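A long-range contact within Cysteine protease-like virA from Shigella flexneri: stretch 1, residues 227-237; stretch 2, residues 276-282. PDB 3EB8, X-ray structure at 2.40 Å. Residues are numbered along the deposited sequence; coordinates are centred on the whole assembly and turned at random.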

# COMPACT_ATOMS: atom_id res chain seq x y z
N ALA A 227 -15.15 -5.91 -11.86
CA ALA A 227 -13.78 -6.20 -11.52
C ALA A 227 -13.23 -5.05 -10.68
O ALA A 227 -12.46 -5.26 -9.76
N PHE A 228 -13.65 -3.83 -11.00
CA PHE A 228 -13.25 -2.68 -10.21
C PHE A 228 -13.85 -2.73 -8.79
O PHE A 228 -13.16 -2.49 -7.81
N ILE A 229 -15.14 -3.04 -8.70
CA ILE A 229 -15.77 -3.15 -7.38
C ILE A 229 -15.02 -4.20 -6.56
O ILE A 229 -14.74 -4.01 -5.38
N SER A 230 -14.67 -5.29 -7.23
CA SER A 230 -13.96 -6.39 -6.62
C SER A 230 -12.60 -5.93 -6.14
O SER A 230 -12.18 -6.28 -5.04
N ALA A 231 -11.91 -5.13 -6.96
CA ALA A 231 -10.58 -4.63 -6.63
C ALA A 231 -10.61 -3.67 -5.43
O ALA A 231 -9.82 -3.79 -4.49
N LEU A 232 -11.54 -2.71 -5.48
CA LEU A 232 -11.74 -1.76 -4.39
C LEU A 232 -12.09 -2.45 -3.06
O LEU A 232 -11.47 -2.17 -2.02
N THR A 233 -13.08 -3.34 -3.08
CA THR A 233 -13.54 -3.97 -1.84
C THR A 233 -12.52 -4.95 -1.29
O THR A 233 -12.26 -4.98 -0.10
N SER A 234 -11.90 -5.72 -2.17
CA SER A 234 -10.93 -6.70 -1.72
C SER A 234 -9.80 -6.05 -0.92
O SER A 234 -9.21 -6.70 -0.05
N ALA A 235 -9.51 -4.78 -1.23
CA ALA A 235 -8.38 -4.07 -0.64
C ALA A 235 -8.52 -3.90 0.87
O ALA A 235 -7.54 -3.67 1.57
N PHE A 236 -9.75 -4.02 1.36
CA PHE A 236 -10.04 -3.81 2.78
C PHE A 236 -10.06 -5.12 3.60
O PHE A 236 -10.15 -5.07 4.82
N TRP A 237 -9.99 -6.28 2.95
CA TRP A 237 -10.05 -7.53 3.73
C TRP A 237 -8.98 -7.54 4.86
O TRP A 237 -7.79 -7.30 4.63
N GLY A 276 -5.80 3.39 9.32
CA GLY A 276 -6.58 3.14 8.11
C GLY A 276 -5.80 2.69 6.89
O GLY A 276 -4.59 2.43 6.98
N HIS A 277 -6.47 2.62 5.74
CA HIS A 277 -5.90 2.10 4.49
C HIS A 277 -5.47 3.18 3.50
O HIS A 277 -6.17 4.17 3.31
N ILE A 278 -4.34 2.97 2.84
CA ILE A 278 -4.03 3.74 1.65
C ILE A 278 -4.09 2.81 0.44
O ILE A 278 -3.26 1.91 0.28
N ILE A 279 -5.08 3.05 -0.40
CA ILE A 279 -5.39 2.17 -1.51
C ILE A 279 -5.19 2.86 -2.85
O ILE A 279 -5.85 3.84 -3.16
N LYS A 280 -4.26 2.34 -3.64
CA LYS A 280 -4.05 2.86 -4.99
C LYS A 280 -4.45 1.80 -6.01
O LYS A 280 -4.01 0.65 -5.92
N ILE A 281 -5.31 2.18 -6.95
CA ILE A 281 -5.81 1.27 -7.97
C ILE A 281 -5.53 1.87 -9.32
O ILE A 281 -5.79 3.06 -9.53
N ASN A 282 -5.00 1.04 -10.23
CA ASN A 282 -4.75 1.42 -11.61
C ASN A 282 -5.27 0.35 -12.57
O ASN A 282 -5.31 -0.82 -12.24

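An apolar helix-on-strand contact, nearly antiparallel and without a hydrogen bond between the stretches, packs residues 228-236, helical for most of their length, against one side of the strand 276-282. The two axes come within 9.5 Å at 157°, and 373 Å² is buried, both sides summed. Strand alternation selects His-277, Ile-279 and Ile-281, whose CA-to-CB bonds all point toward the helix, while Ile-278 and Lys-280 do not reach it. Ile-281 (chi1 m, chi2 t) has the most area covered, 78 Å²: its CD1 lies 3.8 Å from Leu-232 CA and 4.2 Å from Leu-232 CB, and its CG2 lies 4.0 Å from Phe-228 CE1. The CA-to-CB bonds of Phe-228 (chi1 t) and Leu-232 (t, p) run sideways to the strand, but the side-chain ends come nearer it. Ala-231 and Ala-235 point toward it, and their short side chains accompany a close backbone approach: Ala-235 CA is 7.0 Å from Ile-279 CA. Ile-279, also m, t, extends CD1 to 3.7 Å from Ala-235 CB and 3.2 Å from Phe-236 CZ. That methyl sits over one face of the Phe-236 ring, 3.5 Å from its centroid, in a CH-pi contact. Phe-236 (chi1 m), within the type I turn from Ser-234 to Trp-237, also meets His-277 (chi1 m). Their rings pair obliquely, planes at 49° and centroids 4.9 Å apart, with Phe-236 CD2 3.8 Å from His-277 CD2 and over the imidazole face. The nearest polar approach, His-277 ND1 to Ala-235 O at 3.5 Å, is not a hydrogen bond. Within the helix, the CA-to-CB bond of Thr-233 (chi1 p) points away from the strand and its OG1 donates to Ile-229 O at 2.9 Å, back to the preceding turn.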

# COMPACT_ATOMS: atom_id res chain seq x y z
CB ALA A 227 -12.93 -6.42 -12.77
CB PHE A 228 -13.61 -1.36 -10.89
CG PHE A 228 -13.27 -0.17 -10.04
CD1 PHE A 228 -11.97 0.29 -9.97
CD2 PHE A 228 -14.24 0.42 -9.24
CE1 PHE A 228 -11.63 1.36 -9.13
CE2 PHE A 228 -13.92 1.49 -8.41
CZ PHE A 228 -12.62 1.97 -8.35
CB ILE A 229 -17.25 -3.56 -7.50
CG1 ILE A 229 -18.02 -2.51 -8.31
CG2 ILE A 229 -17.85 -3.77 -6.12
CD1 ILE A 229 -17.81 -1.07 -7.81
CB SER A 230 -13.82 -7.55 -7.61
OG SER A 230 -15.08 -8.16 -7.89
CB ALA A 231 -9.97 -3.94 -7.82
CB LEU A 232 -12.85 -0.78 -4.77
CG LEU A 232 -13.33 0.20 -3.70
CD1 LEU A 232 -12.19 1.10 -3.19
CD2 LEU A 232 -14.48 1.04 -4.25
CB THR A 233 -14.94 -4.65 -1.99
OG1 THR A 233 -14.89 -5.68 -2.98
CG2 THR A 233 -15.99 -3.61 -2.38
CB SER A 234 -10.34 -7.45 -2.90
OG SER A 234 -9.43 -6.65 -3.62
CB ALA A 235 -8.16 -2.70 -1.31
CB PHE A 236 -11.37 -3.04 2.96
CG PHE A 236 -11.32 -1.62 2.48
CD1 PHE A 236 -11.53 -1.31 1.15
CD2 PHE A 236 -11.07 -0.58 3.38
CE1 PHE A 236 -11.49 0.01 0.72
CE2 PHE A 236 -11.03 0.75 2.94
CZ PHE A 236 -11.24 1.04 1.61
CB TRP A 237 -9.95 -8.78 2.84
CG TRP A 237 -10.14 -10.06 3.63
CD1 TRP A 237 -11.09 -10.30 4.59
CD2 TRP A 237 -9.36 -11.25 3.55
NE1 TRP A 237 -10.95 -11.56 5.10
CE2 TRP A 237 -9.89 -12.17 4.48
CE3 TRP A 237 -8.28 -11.65 2.75
CZ2 TRP A 237 -9.38 -13.47 4.65
CZ3 TRP A 237 -7.76 -12.94 2.92
CH2 TRP A 237 -8.31 -13.83 3.87
CB HIS A 277 -6.91 1.20 3.76
CG HIS A 277 -7.20 -0.09 4.46
ND1 HIS A 277 -6.66 -1.29 4.05
CD2 HIS A 277 -7.97 -0.38 5.53
CE1 HIS A 277 -7.08 -2.26 4.84
NE2 HIS A 277 -7.88 -1.73 5.75
CB ILE A 278 -2.66 4.48 1.71
CG1 ILE A 278 -2.77 5.78 2.53
CG2 ILE A 278 -2.24 4.92 0.31
CD1 ILE A 278 -3.08 5.61 3.96
CB ILE A 279 -6.84 1.66 -1.38
CG1 ILE A 279 -6.94 0.76 -0.14
CG2 ILE A 279 -7.27 0.91 -2.65
CD1 ILE A 279 -8.36 0.58 0.38
CB LYS A 280 -2.60 3.29 -5.19
CG LYS A 280 -2.22 4.52 -4.37
CD LYS A 280 -1.42 5.52 -5.20
CE LYS A 280 -1.47 6.92 -4.58
NZ LYS A 280 -0.93 8.00 -5.47
CB ILE A 281 -7.35 1.02 -7.83
CG1 ILE A 281 -7.67 0.41 -6.47
CG2 ILE A 281 -7.84 0.09 -8.92
CD1 ILE A 281 -9.10 0.48 -6.06
CB ASN A 282 -3.25 1.63 -11.83
CG ASN A 282 -2.73 2.84 -11.06
OD1 ASN A 282 -3.00 3.97 -11.43
ND2 ASN A 282 -2.00 2.59 -9.98